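DTor_3x33L (PDB 4YY2) is a computationally designed protein with no known natural function, built to close three tandem two-helix repeats into a left-handed alpha-helical toroid. Local coordinates at residues V27-F31 with L45-E51. Residues are numbered along the deposited sequence.
Sequences VKEKF and LLELIAE
At the centre of this helix-helix packing in a closed alpha/alpha toroid, Leu48 points from helix 41-53 toward helix 24-36, the second helix of one repeat meeting the first helix of the next. Both segments are regular alpha-helix, with Phe31 N hydrogen-bonded to Val27 O at 2.9 Å and Ile49 N to Leu45 O at 2.9 Å. Their axes come within 10.9 Å and run obliquely antiparallel, 134° between N-to-C directions; the nearest CA atoms, of Phe31 and Leu45, stand 7.4 Å apart. Leu48, in the mt rotamer, puts CD1 4.2 Å from Val27 CG1 and 4.1 Å from Phe31 CB; this methyl lies at the edge of the Phe31 ring, near its plane. With chi1 t, that ring swings over to Leu45, also mt, bringing Phe31 CE1 4.1 Å from Leu45 CD2. Leu13 of helix 8-20 touches both Val27 and Leu45, extending the apolar contact. At the polar edge Lys30 (chi1 m) and Glu51 (chi1 t) form a salt bridge, Lys30 NZ to Glu51 OE1 2.3 Å, modelled implausibly tight, so atom positions there are less certain. The aliphatic part of Lys30 lies along Leu48, with Lys30 CE 3.8 Å from Leu48 CD2.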
loop_
_atom_site.group_PDB
_atom_site.type_symbol
_atom_site.label_atom_id
_atom_site.label_comp_id
_atom_site.label_asym_id
_atom_site.label_seq_id
_atom_site.Cartn_x
_atom_site.Cartn_y
_atom_site.Cartn_z
ATOM N N VAL A 27 4.344 7.199 -8.261
ATOM C CA VAL A 27 4.343 6.001 -7.438
ATOM C C VAL A 27 4.410 4.752 -8.362
ATOM O O VAL A 27 5.167 3.811 -8.085
ATOM C CB VAL A 27 3.102 5.999 -6.550
ATOM C CG1 VAL A 27 2.923 4.650 -5.847
ATOM C CG2 VAL A 27 3.276 7.123 -5.551
ATOM N N LYS A 28 3.651 4.780 -9.433
ATOM C CA LYS A 28 3.623 3.692 -10.402
ATOM C C LYS A 28 4.994 3.464 -10.931
ATOM O O LYS A 28 5.421 2.324 -11.091
ATOM C CB LYS A 28 2.734 4.071 -11.601
ATOM C CG LYS A 28 2.617 2.999 -12.680
ATOM C CD LYS A 28 1.695 3.356 -13.852
ATOM C CE LYS A 28 1.546 2.151 -14.779
ATOM N NZ LYS A 28 0.536 2.366 -15.837
ATOM N N GLU A 29 5.681 4.530 -11.309
ATOM C CA GLU A 29 7.003 4.342 -11.908
ATOM C C GLU A 29 7.998 3.803 -10.908
ATOM O O GLU A 29 8.820 2.957 -11.288
ATOM C CB GLU A 29 7.539 5.553 -12.622
ATOM C CG GLU A 29 6.722 5.896 -13.852
ATOM C CD GLU A 29 6.954 4.979 -15.043
ATOM O OE1 GLU A 29 7.837 4.091 -15.038
ATOM O OE2 GLU A 29 6.186 5.164 -15.973
ATOM N N LYS A 30 7.961 4.276 -9.667
ATOM C CA LYS A 30 8.782 3.666 -8.608
ATOM C C LYS A 30 8.503 2.169 -8.425
ATOM O O LYS A 30 9.413 1.355 -8.368
ATOM C CB LYS A 30 8.589 4.354 -7.255
ATOM C CG LYS A 30 9.280 5.705 -7.164
ATOM C CD LYS A 30 8.732 6.563 -6.019
ATOM C CE LYS A 30 9.212 6.079 -4.677
ATOM N NZ LYS A 30 8.693 7.040 -3.663
ATOM N N PHE A 31 7.228 1.826 -8.424
ATOM C CA PHE A 31 6.753 0.407 -8.317
ATOM C C PHE A 31 7.286 -0.468 -9.432
ATOM O O PHE A 31 7.910 -1.534 -9.200
ATOM C CB PHE A 31 5.213 0.423 -8.243
ATOM C CG PHE A 31 4.588 -0.908 -8.205
ATOM C CD1 PHE A 31 4.511 -1.625 -7.044
ATOM C CD2 PHE A 31 4.076 -1.479 -9.352
ATOM C CE1 PHE A 31 3.915 -2.881 -7.024
ATOM C CE2 PHE A 31 3.416 -2.697 -9.315
ATOM C CZ PHE A 31 3.355 -3.411 -8.144
ATOM N N LEU A 45 5.062 -2.872 -2.478
ATOM C CA LEU A 45 3.992 -2.087 -1.876
ATOM C C LEU A 45 4.339 -1.734 -0.446
ATOM O O LEU A 45 4.138 -0.615 0.016
ATOM C CB LEU A 45 2.658 -2.824 -1.928
ATOM C CG LEU A 45 2.047 -2.935 -3.364
ATOM C CD1 LEU A 45 0.870 -3.897 -3.368
ATOM C CD2 LEU A 45 1.633 -1.589 -3.909
ATOM N N LEU A 46 4.890 -2.720 0.279
ATOM C CA LEU A 46 5.263 -2.486 1.705
ATOM C C LEU A 46 6.363 -1.444 1.807
ATOM O O LEU A 46 6.308 -0.552 2.706
ATOM C CB LEU A 46 5.668 -3.834 2.362
ATOM C CG LEU A 46 4.464 -4.773 2.541
ATOM C CD1 LEU A 46 4.954 -6.168 2.850
ATOM C CD2 LEU A 46 3.459 -4.303 3.582
ATOM N N GLU A 47 7.352 -1.497 0.909
ATOM C CA GLU A 47 8.372 -0.451 0.938
ATOM C C GLU A 47 7.781 0.946 0.677
ATOM O O GLU A 47 8.249 1.962 1.252
ATOM C CB GLU A 47 9.464 -0.794 -0.046
ATOM C CG GLU A 47 10.240 -2.028 0.409
ATOM C CD GLU A 47 11.393 -2.413 -0.504
ATOM O OE1 GLU A 47 11.640 -1.768 -1.512
ATOM O OE2 GLU A 47 12.046 -3.433 -0.241
ATOM N N LEU A 48 6.854 1.011 -0.249
ATOM C CA LEU A 48 6.234 2.313 -0.631
ATOM C C LEU A 48 5.429 2.863 0.506
ATOM O O LEU A 48 5.418 4.090 0.750
ATOM C CB LEU A 48 5.423 2.200 -1.911
ATOM C CG LEU A 48 6.209 1.973 -3.199
ATOM C CD1 LEU A 48 5.271 1.543 -4.316
ATOM C CD2 LEU A 48 6.997 3.222 -3.572
ATOM N N ILE A 49 4.773 1.965 1.234
ATOM C CA ILE A 49 3.993 2.334 2.404
ATOM C C ILE A 49 4.864 2.865 3.529
ATOM O O ILE A 49 4.551 3.920 4.142
ATOM C CB ILE A 49 3.110 1.177 2.885
ATOM C CG1 ILE A 49 1.997 0.900 1.856
ATOM C CG2 ILE A 49 2.541 1.456 4.253
ATOM C CD1 ILE A 49 1.360 -0.455 2.027
ATOM N N ALA A 50 6.010 2.209 3.715
ATOM C CA ALA A 50 7.003 2.654 4.678
ATOM C C ALA A 50 7.498 4.045 4.384
ATOM O O ALA A 50 7.596 4.892 5.266
ATOM C CB ALA A 50 8.168 1.654 4.752
ATOM N N GLU A 51 7.774 4.301 3.111
ATOM C CA GLU A 51 8.213 5.617 2.650
ATOM C C GLU A 51 7.154 6.686 2.942
ATOM O O GLU A 51 7.463 7.802 3.371
ATOM C CB GLU A 51 8.450 5.517 1.143
ATOM C CG GLU A 51 9.134 6.652 0.424
ATOM C CD GLU A 51 9.952 6.009 -0.697
ATOM O OE1 GLU A 51 9.463 5.891 -1.826
ATOM O OE2 GLU A 51 11.056 5.499 -0.401
#